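Local coordinates for protein exosome complex component Rrp42 (Methanothermobacter thermautotrophicus, PDB 2WNR) that probably serves as a non-catalytic subunit of the archaeal exosome, alternating with Rrp41 in a hexameric RNase PH ring that degrades RNA and helping to shape the Rrp41 active site, at residues F151-L156 / A193-T197; I221-V225 / A250-V255; I60-V64 / A157-L162; T83-L87 / R103-S108. All blocks are in the same frame, centred on the assembly; numbering follows the deposited sequence.

Contact 1 of 4, residues F151-L156 / A193-T197; sequences FDAAVL and ALMCT
This is a fully buried helix-on-strand contact in the RNase PH fold, its centre about 4 Å from that of the chain, joining a helix of the first 3' exoribonuclease family region to strand 193-201, which belongs to the second. Helix 151-156 runs antiparallel to strand 193-197 (171° between directions, axes 7.2 Å apart), with D152 CA 5.3 Å from M195 CA and V155 CA 6.2 Å from L194 CA; 410 Å² is buried. The polar anchor is D152 (chi1 m, chi2 near -5°), whose carboxylate spans backbone and side chain of one threonine and accepts from N149. Apolar packing completes the seam: V155 (t) sets CG2 3.8 Å from M195 SD and CG1 4.0 Å from L194 CD2, while L156 CD1 lies 3.9 Å from L194 CD2. Water 1 bridges the backbones, donating to D152 O (3.0 Å) and accepting from M195 N (2.8 Å). Near the start of 151-156, T197 (m) donates through OG1 to D152 OD1 at 2.6 Å and through N to D152 OD2 at 2.7 Å.

Contact 2 of 4, residues I221-V225 / A250-V255; sequences ISIGV and AVSIAV
Within the second 3' exoribonuclease family region, a four-stranded antiparallel sheet carries the long C-terminal helix on one face, an alpha/beta layer typical of the RNase PH fold. Strand 221-225 and helix 250-255 cross at -44° with axes 8.8 Å apart, and no hydrogen bond links them. In the extended strand I221, I223 and V225 point toward the helix, whereas S222 points away and bonds T197. Along the helix, A250 comes first: its CB meets I221 CG2 at 3.9 Å and I223 CD1 at 3.7 Å. V251 (t) stands sideways, yet its N is 3.4 Å from I223 CD1 and its CG2 3.9 Å from that same CD1, a reach made by the m,t rotamer of I223; V251 also packs on an apolar side chain of Rrp41. One turn after A250, A254 (CA 6.6 Å from I223 CA) offers a methyl, its CB lying 4.0 Å from I223 CB and from V225 CG2. V255, also packed against Rrp41, ends the seam with CG2 4.1 Å from V225 CG1.

Contact 3 of 4, residues I60-V64 / A157-L162; sequences IIVGV and ATVAAL
Two alanines one helical turn apart give helix 157-162 a low surface, and the branched side chains of strand 60-64 settle onto it. The axes are 7.8 Å apart and cross at -38°, the strand being extended and the helix regular (A161 N to A157 O 2.8 Å). Alternation turns I60, V62 and V64 toward the helix and I61 away. V62 is the central bump: its CA lies 5.9 Å from T158 CA, and with chi1 t it straddles the alanine pair, CG2 3.5 Å from A157 CB and CG1 3.7 Å from A161 CB. V64, also t, sits beyond it, CG2 being 3.7 Å from A161 CB and 4.1 Å from L162 CD2, so the leucine walls that end. I60 closes the other more loosely, CG2 4.2 Å from A157 CB. T158 borders the hollow, OG1 4.0 Å from V62 CG2, while its hydroxyl is hydrogen-bonded to A154 O. The interface, 280 Å² of buried surface without hydrogen bonds across it, is an alpha/beta layer of the RNase PH fold. Strand 58-69 runs between strands 49-55 and 133-145 in the mixed sheet, and helix 150-164 packs on this sheet beside helix 102-117, T158 touching V111 and I115.

Contact 4 of 4, residues T83-L87 / R103-S108; sequences TNSEL and RSVELS
Strand 83-87 is extended and helix 103-108 regular (S108 N to S104 O 2.8 Å); they cross at 140°, roughly antiparallel, with axes 7.4 Å apart. In this alpha/beta part of the RNase PH fold, helix 102-117 packs against strand 80-87 of the mixed sheet. S85 CA lies 5.5 Å from S108 CA and L87 CA 6.0 Å from S104 CA, a close spacing consistent with three small serines at the interface. T83, S85 and L87 point toward the helix; 347 Å² is buried. S85 (p) nests against the helix, its OG 3.3 Å from S108 CB and 3.7 Å from L107 CD1. At the outer end L87 spreads over the helix, CD2 lying 3.7 Å from S104 CA and 3.9 Å from R103 CG, with R103 hydrogen-bonded through NH2 to T94 O. Polar groups tie this seam to its surroundings: T83 OG1 bonds D112, and S108 OG bonds a basic side chain of a neighbouring Rrp41 chain, so the seam borders a subunit interface. Between the segments, water 2 accepts from L87 N at 3.2 Å and hydrogen-bonds S104 OG at 2.7 Å, and S104 OG also makes a weak 3.3 Å hydrogen bond with S85 OG.

Contact 1 lies nearest the chain centre and touches each of the others, its centre 10 Å from that of contact 2, 11 Å from contact 3 and 13 Å from contact 4. Helix 150-164 serves contacts 1 and 3, so it meets the first-region mixed sheet and the second-region sheet. Contacts 1 and 2 use neighbouring strands, paired by C196 O and I223 N at 2.7 Å; F151 CD1 reaches L107 CD2 of contact 4 at 3.7 Å. Along the chain, contact 4 nests inside contact 3, contacts 1 and 3 interleave, and contact 2 follows. Contacts 2 and 3, centres 21 Å apart, do not touch; contact 1 links the two regions, as does the E106-R220 salt bridge.

Contact 1 of 4, residues F151-L156 / A193-T197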
loop_
_atom_site.group_PDB
_atom_site.type_symbol
_atom_site.label_atom_id
_atom_site.label_comp_id
_atom_site.label_asym_id
_atom_site.label_seq_id
_atom_site.Cartn_x
_atom_site.Cartn_y
_atom_site.Cartn_z
ATOM N N PHE A 151 17.336 -20.789 6.650
ATOM C CA PHE A 151 17.276 -21.451 5.351
ATOM C C PHE A 151 17.112 -22.969 5.444
ATOM O O PHE A 151 16.229 -23.547 4.787
ATOM C CB PHE A 151 18.512 -21.108 4.511
ATOM C CG PHE A 151 18.722 -19.644 4.328
ATOM C CD1 PHE A 151 18.184 -18.984 3.226
ATOM C CD2 PHE A 151 19.454 -18.915 5.258
ATOM C CE1 PHE A 151 18.366 -17.615 3.057
ATOM C CE2 PHE A 151 19.644 -17.541 5.099
ATOM C CZ PHE A 151 19.097 -16.891 3.998
ATOM N N ASP A 152 17.964 -23.604 6.255
ATOM C CA ASP A 152 17.984 -25.061 6.337
ATOM C C ASP A 152 16.716 -25.557 6.994
ATOM O O ASP A 152 16.129 -26.532 6.537
ATOM C CB ASP A 152 19.223 -25.548 7.079
ATOM C CG ASP A 152 20.514 -25.143 6.390
ATOM O OD1 ASP A 152 20.447 -24.562 5.289
ATOM O OD2 ASP A 152 21.603 -25.415 6.948
ATOM N N ALA A 153 16.288 -24.853 8.042
ATOM C CA ALA A 153 15.027 -25.123 8.731
ATOM C C ALA A 153 13.829 -24.913 7.806
ATOM O O ALA A 153 12.883 -25.704 7.821
ATOM C CB ALA A 153 14.900 -24.251 9.960
ATOM N N ALA A 154 13.890 -23.855 6.994
ATOM C CA ALA A 154 12.801 -23.506 6.083
ATOM C C ALA A 154 12.634 -24.543 4.988
ATOM O O ALA A 154 11.533 -25.035 4.765
ATOM C CB ALA A 154 13.002 -22.122 5.500
ATOM N N VAL A 155 13.726 -24.890 4.324
ATOM C CA VAL A 155 13.680 -25.867 3.236
ATOM C C VAL A 155 13.188 -27.212 3.771
ATOM O O VAL A 155 12.366 -27.889 3.149
ATOM C CB VAL A 155 15.063 -26.022 2.554
ATOM C CG1 VAL A 155 15.088 -27.234 1.644
ATOM C CG2 VAL A 155 15.408 -24.759 1.777
ATOM N N LEU A 156 13.689 -27.573 4.947
ATOM C CA LEU A 156 13.345 -28.832 5.583
ATOM C C LEU A 156 11.844 -28.915 5.878
ATOM O O LEU A 156 11.215 -29.935 5.606
ATOM C CB LEU A 156 14.165 -28.997 6.861
ATOM C CG LEU A 156 14.202 -30.334 7.604
ATOM C CD1 LEU A 156 14.202 -31.547 6.662
ATOM C CD2 LEU A 156 15.425 -30.354 8.493
ATOM N N ALA A 193 14.909 -32.691 -2.335
ATOM C CA ALA A 193 16.121 -31.899 -2.241
ATOM C C ALA A 193 16.112 -31.204 -0.886
ATOM O O ALA A 193 15.045 -30.853 -0.370
ATOM C CB ALA A 193 16.175 -30.890 -3.355
ATOM N N LEU A 194 17.286 -31.027 -0.295
ATOM C CA LEU A 194 17.392 -30.276 0.953
ATOM C C LEU A 194 18.593 -29.338 0.917
ATOM O O LEU A 194 19.378 -29.366 -0.037
ATOM C CB LEU A 194 17.451 -31.210 2.170
ATOM C CG LEU A 194 16.178 -31.979 2.555
ATOM C CD1 LEU A 194 16.445 -32.890 3.735
ATOM C CD2 LEU A 194 14.990 -31.061 2.851
ATOM N N MET A 195 18.743 -28.531 1.969
ATOM C CA MET A 195 19.712 -27.454 1.964
ATOM C C MET A 195 20.612 -27.407 3.193
ATOM O O MET A 195 20.170 -27.603 4.334
ATOM C CB MET A 195 18.979 -26.129 1.800
ATOM C CG MET A 195 19.858 -24.908 1.720
ATOM S SD MET A 195 18.919 -23.491 1.119
ATOM C CE MET A 195 18.753 -23.922 -0.622
ATOM N N CYS A 196 21.885 -27.128 2.932
ATOM C CA CYS A 196 22.882 -26.902 3.964
ATOM C C CYS A 196 23.391 -25.471 3.881
ATOM O O CYS A 196 23.775 -25.011 2.804
ATOM C CB CYS A 196 24.045 -27.860 3.766
ATOM S SG CYS A 196 23.653 -29.570 4.097
ATOM N N THR A 197 23.385 -24.773 5.017
ATOM C CA THR A 197 23.919 -23.422 5.108
ATOM C C THR A 197 25.184 -23.434 5.947
ATOM O O THR A 197 25.210 -24.006 7.037
ATOM C CB THR A 197 22.905 -22.441 5.727
ATOM O OG1 THR A 197 21.762 -22.344 4.874
ATOM C CG2 THR A 197 23.499 -21.055 5.863
HETATM O O HOH W 1 17.381 -28.214 4.420
#

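Contact 2 of 4, residues I221-V225 / A250-V255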
loop_
_atom_site.group_PDB
_atom_site.type_symbol
_atom_site.label_atom_id
_atom_site.label_comp_id
_atom_site.label_asym_id
_atom_site.label_seq_id
_atom_site.Cartn_x
_atom_site.Cartn_y
_atom_site.Cartn_z
ATOM N N ILE A 221 26.988 -19.265 3.064
ATOM C CA ILE A 221 26.583 -19.864 1.786
ATOM C C ILE A 221 25.591 -21.020 1.993
ATOM O O ILE A 221 25.827 -21.924 2.787
ATOM C CB ILE A 221 27.805 -20.288 0.910
ATOM C CG1 ILE A 221 27.335 -20.894 -0.415
ATOM C CG2 ILE A 221 28.730 -21.233 1.671
ATOM C CD1 ILE A 221 28.387 -20.941 -1.499
ATOM N N SER A 222 24.463 -20.951 1.298
ATOM C CA SER A 222 23.455 -21.996 1.359
ATOM C C SER A 222 23.494 -22.799 0.080
ATOM O O SER A 222 23.502 -22.223 -1.017
ATOM C CB SER A 222 22.064 -21.393 1.539
ATOM O OG SER A 222 22.020 -20.593 2.701
ATOM N N ILE A 223 23.517 -24.124 0.220
ATOM C CA ILE A 223 23.539 -25.003 -0.934
ATOM C C ILE A 223 22.395 -26.016 -0.907
ATOM O O ILE A 223 22.241 -26.771 0.049
ATOM C CB ILE A 223 24.908 -25.700 -1.082
ATOM C CG1 ILE A 223 26.020 -24.651 -1.163
ATOM C CG2 ILE A 223 24.933 -26.590 -2.330
ATOM C CD1 ILE A 223 27.387 -25.200 -0.913
ATOM N N GLY A 224 21.583 -26.003 -1.961
ATOM C CA GLY A 224 20.523 -26.988 -2.126
ATOM C C GLY A 224 20.988 -28.123 -3.023
ATOM O O GLY A 224 21.340 -27.900 -4.190
ATOM N N VAL A 225 20.993 -29.338 -2.471
ATOM C CA VAL A 225 21.395 -30.548 -3.202
ATOM C C VAL A 225 20.204 -31.497 -3.383
ATOM O O VAL A 225 19.332 -31.570 -2.521
ATOM C CB VAL A 225 22.546 -31.295 -2.485
ATOM C CG1 VAL A 225 23.104 -32.384 -3.372
ATOM C CG2 VAL A 225 23.654 -30.314 -2.102
ATOM N N ALA A 250 32.349 -26.134 0.809
ATOM C CA ALA A 250 30.934 -26.141 1.184
ATOM C C ALA A 250 30.094 -27.072 0.305
ATOM O O ALA A 250 29.281 -27.824 0.820
ATOM C CB ALA A 250 30.361 -24.719 1.186
ATOM N N VAL A 251 30.291 -27.029 -1.010
ATOM C CA VAL A 251 29.659 -28.002 -1.898
ATOM C C VAL A 251 29.977 -29.415 -1.412
ATOM O O VAL A 251 29.068 -30.203 -1.135
ATOM C CB VAL A 251 30.107 -27.818 -3.372
ATOM C CG1 VAL A 251 29.707 -29.027 -4.223
ATOM C CG2 VAL A 251 29.530 -26.521 -3.940
ATOM N N SER A 252 31.266 -29.709 -1.277
ATOM C CA SER A 252 31.725 -31.027 -0.849
ATOM C C SER A 252 30.953 -31.531 0.374
ATOM O O SER A 252 30.312 -32.583 0.302
ATOM C CB SER A 252 33.238 -31.019 -0.592
ATOM O OG SER A 252 33.708 -32.311 -0.259
ATOM N N ILE A 253 30.991 -30.778 1.475
ATOM C CA ILE A 253 30.233 -31.149 2.675
ATOM C C ILE A 253 28.742 -31.293 2.364
ATOM O O ILE A 253 28.153 -32.336 2.654
ATOM C CB ILE A 253 30.457 -30.188 3.892
ATOM C CG1 ILE A 253 31.862 -30.356 4.483
ATOM C CG2 ILE A 253 29.469 -30.470 4.989
ATOM C CD1 ILE A 253 32.743 -29.156 4.297
ATOM N N ALA A 254 28.145 -30.269 1.758
ATOM C CA ALA A 254 26.708 -30.286 1.463
ATOM C C ALA A 254 26.284 -31.572 0.745
ATOM O O ALA A 254 25.286 -32.200 1.118
ATOM C CB ALA A 254 26.293 -29.048 0.669
ATOM N N VAL A 255 27.067 -31.981 -0.252
ATOM C CA VAL A 255 26.781 -33.188 -1.030
ATOM C C VAL A 255 26.873 -34.499 -0.208
ATOM O O VAL A 255 26.235 -35.498 -0.551
ATOM C CB VAL A 255 27.639 -33.215 -2.333
ATOM C CG1 VAL A 255 27.508 -34.537 -3.083
ATOM C CG2 VAL A 255 27.225 -32.065 -3.241
#

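Contact 3 of 4, residues I60-V64 / A157-L162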
loop_
_atom_site.group_PDB
_atom_site.type_symbol
_atom_site.label_atom_id
_atom_site.label_comp_id
_atom_site.label_asym_id
_atom_site.label_seq_id
_atom_site.Cartn_x
_atom_site.Cartn_y
_atom_site.Cartn_z
ATOM N N ILE A 60 10.083 -23.291 12.759
ATOM C CA ILE A 60 9.313 -22.847 11.609
ATOM C C ILE A 60 8.119 -23.771 11.418
ATOM O O ILE A 60 8.256 -24.990 11.452
ATOM C CB ILE A 60 10.173 -22.828 10.307
ATOM C CG1 ILE A 60 11.239 -21.735 10.378
ATOM C CG2 ILE A 60 9.306 -22.614 9.061
ATOM C CD1 ILE A 60 12.151 -21.706 9.181
ATOM N N ILE A 61 6.946 -23.181 11.228
ATOM C CA ILE A 61 5.770 -23.927 10.825
ATOM C C ILE A 61 5.413 -23.600 9.379
ATOM O O ILE A 61 5.358 -22.437 8.996
ATOM C CB ILE A 61 4.590 -23.627 11.737
ATOM C CG1 ILE A 61 4.879 -24.169 13.141
ATOM C CG2 ILE A 61 3.301 -24.219 11.159
ATOM C CD1 ILE A 61 4.017 -23.575 14.197
ATOM N N VAL A 62 5.196 -24.631 8.576
ATOM C CA VAL A 62 4.842 -24.435 7.182
ATOM C C VAL A 62 3.477 -25.034 6.902
ATOM O O VAL A 62 3.174 -26.133 7.342
ATOM C CB VAL A 62 5.900 -25.039 6.223
ATOM C CG1 VAL A 62 5.449 -24.932 4.772
ATOM C CG2 VAL A 62 7.235 -24.350 6.401
ATOM N N GLY A 63 2.647 -24.299 6.180
ATOM C CA GLY A 63 1.384 -24.831 5.713
ATOM C C GLY A 63 1.347 -24.831 4.199
ATOM O O GLY A 63 1.902 -23.934 3.555
ATOM N N VAL A 64 0.699 -25.845 3.632
ATOM C CA VAL A 64 0.500 -25.922 2.194
ATOM C C VAL A 64 -1.001 -25.848 1.926
ATOM O O VAL A 64 -1.757 -26.712 2.373
ATOM C CB VAL A 64 1.096 -27.214 1.574
ATOM C CG1 VAL A 64 0.926 -27.195 0.061
ATOM C CG2 VAL A 64 2.559 -27.372 1.920
ATOM N N ALA A 157 11.286 -27.831 6.416
ATOM C CA ALA A 157 9.871 -27.762 6.780
ATOM C C ALA A 157 8.954 -27.715 5.549
ATOM O O ALA A 157 7.889 -28.338 5.542
ATOM C CB ALA A 157 9.613 -26.566 7.688
ATOM N N THR A 158 9.371 -26.980 4.519
ATOM C CA THR A 158 8.610 -26.876 3.288
ATOM C C THR A 158 8.554 -28.232 2.600
ATOM O O THR A 158 7.472 -28.689 2.229
ATOM C CB THR A 158 9.219 -25.848 2.345
ATOM O OG1 THR A 158 9.430 -24.621 3.054
ATOM C CG2 THR A 158 8.286 -25.589 1.158
ATOM N N VAL A 159 9.715 -28.877 2.456
ATOM C CA VAL A 159 9.771 -30.224 1.908
ATOM C C VAL A 159 8.883 -31.163 2.721
ATOM O O VAL A 159 8.070 -31.902 2.148
ATOM C CB VAL A 159 11.227 -30.759 1.781
ATOM C CG1 VAL A 159 11.246 -32.251 1.484
ATOM C CG2 VAL A 159 11.958 -30.030 0.664
ATOM N N ALA A 160 9.018 -31.116 4.046
ATOM C CA ALA A 160 8.215 -31.969 4.917
ATOM C C ALA A 160 6.721 -31.731 4.683
ATOM O O ALA A 160 5.960 -32.682 4.488
ATOM C CB ALA A 160 8.579 -31.755 6.382
ATOM N N ALA A 161 6.319 -30.459 4.667
ATOM C CA ALA A 161 4.917 -30.097 4.481
ATOM C C ALA A 161 4.366 -30.582 3.134
ATOM O O ALA A 161 3.220 -31.028 3.040
ATOM C CB ALA A 161 4.742 -28.603 4.629
ATOM N N LEU A 162 5.198 -30.503 2.101
ATOM C CA LEU A 162 4.811 -30.926 0.763
ATOM C C LEU A 162 4.536 -32.420 0.706
ATOM O O LEU A 162 3.611 -32.868 0.027
ATOM C CB LEU A 162 5.890 -30.558 -0.256
ATOM C CG LEU A 162 5.964 -29.078 -0.634
ATOM C CD1 LEU A 162 7.226 -28.752 -1.411
ATOM C CD2 LEU A 162 4.729 -28.573 -1.327
#

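Contact 4 of 4, residues T83-L87 / R103-S108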
loop_
_atom_site.group_PDB
_atom_site.type_symbol
_atom_site.label_atom_id
_atom_site.label_comp_id
_atom_site.label_asym_id
_atom_site.label_seq_id
_atom_site.Cartn_x
_atom_site.Cartn_y
_atom_site.Cartn_z
ATOM N N THR A 83 5.539 -19.209 -2.906
ATOM C CA THR A 83 6.245 -19.304 -1.633
ATOM C C THR A 83 6.273 -17.946 -0.958
ATOM O O THR A 83 6.637 -16.945 -1.568
ATOM C CB THR A 83 7.682 -19.841 -1.808
ATOM O OG1 THR A 83 7.632 -21.109 -2.466
ATOM C CG2 THR A 83 8.397 -20.027 -0.461
ATOM N N ASN A 84 5.853 -17.911 0.301
ATOM C CA ASN A 84 5.902 -16.691 1.083
ATOM C C ASN A 84 6.256 -17.002 2.532
ATOM O O ASN A 84 5.832 -18.025 3.074
ATOM C CB ASN A 84 4.590 -15.896 1.003
ATOM C CG ASN A 84 4.654 -14.594 1.812
ATOM O OD1 ASN A 84 5.258 -13.611 1.377
ATOM N ND2 ASN A 84 4.047 -14.598 3.007
ATOM N N SER A 85 7.047 -16.133 3.150
ATOM C CA SER A 85 7.436 -16.360 4.530
ATOM C C SER A 85 7.126 -15.162 5.405
ATOM O O SER A 85 7.301 -14.015 4.994
ATOM C CB SER A 85 8.915 -16.731 4.632
ATOM O OG SER A 85 9.701 -15.815 3.918
ATOM N N GLU A 86 6.651 -15.445 6.608
ATOM C CA GLU A 86 6.399 -14.417 7.592
ATOM C C GLU A 86 7.461 -14.457 8.707
ATOM O O GLU A 86 7.419 -15.325 9.584
ATOM C CB GLU A 86 4.995 -14.588 8.170
ATOM C CG GLU A 86 3.884 -14.236 7.209
ATOM C CD GLU A 86 3.707 -12.729 7.017
ATOM O OE1 GLU A 86 3.182 -12.070 7.941
ATOM O OE2 GLU A 86 4.065 -12.201 5.936
ATOM N N LEU A 87 8.416 -13.533 8.652
ATOM C CA LEU A 87 9.411 -13.419 9.701
ATOM C C LEU A 87 8.806 -12.614 10.861
ATOM O O LEU A 87 8.895 -11.389 10.904
ATOM C CB LEU A 87 10.699 -12.786 9.168
ATOM C CG LEU A 87 11.814 -13.715 8.685
ATOM C CD1 LEU A 87 11.308 -14.756 7.722
ATOM C CD2 LEU A 87 12.915 -12.912 8.030
ATOM N N ARG A 103 15.139 -9.365 4.154
ATOM C CA ARG A 103 15.553 -10.588 4.804
ATOM C C ARG A 103 14.527 -11.687 4.590
ATOM O O ARG A 103 14.897 -12.811 4.304
ATOM C CB ARG A 103 15.734 -10.283 6.275
ATOM C CG ARG A 103 16.403 -11.318 7.126
ATOM C CD ARG A 103 16.850 -10.635 8.453
ATOM N NE ARG A 103 15.903 -9.589 8.883
ATOM C CZ ARG A 103 15.912 -8.957 10.057
ATOM N NH1 ARG A 103 16.823 -9.234 10.993
ATOM N NH2 ARG A 103 14.988 -8.037 10.297
ATOM N N SER A 104 13.246 -11.350 4.707
ATOM C CA SER A 104 12.163 -12.304 4.484
ATOM C C SER A 104 12.112 -12.736 3.029
ATOM O O SER A 104 12.077 -13.924 2.730
ATOM C CB SER A 104 10.830 -11.681 4.861
ATOM O OG SER A 104 9.815 -12.659 4.863
ATOM N N VAL A 105 12.106 -11.751 2.138
ATOM C CA VAL A 105 12.105 -11.957 0.698
ATOM C C VAL A 105 13.230 -12.885 0.243
ATOM O O VAL A 105 13.007 -13.792 -0.572
ATOM C CB VAL A 105 12.196 -10.605 -0.045
ATOM C CG1 VAL A 105 12.499 -10.811 -1.525
ATOM C CG2 VAL A 105 10.894 -9.804 0.151
ATOM N N GLU A 106 14.429 -12.673 0.777
ATOM C CA GLU A 106 15.548 -13.525 0.403
ATOM C C GLU A 106 15.314 -14.965 0.834
ATOM O O GLU A 106 15.360 -15.886 0.004
ATOM C CB GLU A 106 16.857 -13.032 0.996
ATOM C CG GLU A 106 18.020 -13.885 0.515
ATOM C CD GLU A 106 19.262 -13.689 1.330
ATOM O OE1 GLU A 106 19.140 -13.283 2.502
ATOM O OE2 GLU A 106 20.362 -13.951 0.794
ATOM N N LEU A 107 15.059 -15.143 2.131
ATOM C CA LEU A 107 14.722 -16.447 2.689
ATOM C C LEU A 107 13.676 -17.150 1.833
ATOM O O LEU A 107 13.865 -18.280 1.430
ATOM C CB LEU A 107 14.218 -16.312 4.127
ATOM C CG LEU A 107 13.907 -17.565 4.976
ATOM C CD1 LEU A 107 12.469 -18.001 4.872
ATOM C CD2 LEU A 107 14.831 -18.740 4.659
ATOM N N SER A 108 12.592 -16.440 1.557
ATOM C CA SER A 108 11.471 -16.930 0.767
ATOM C C SER A 108 11.880 -17.384 -0.634
ATOM O O SER A 108 11.595 -18.509 -1.035
ATOM C CB SER A 108 10.411 -15.835 0.684
ATOM O OG SER A 108 9.133 -16.403 0.551
HETATM O O HOH W 2 8.067 -11.305 6.444
#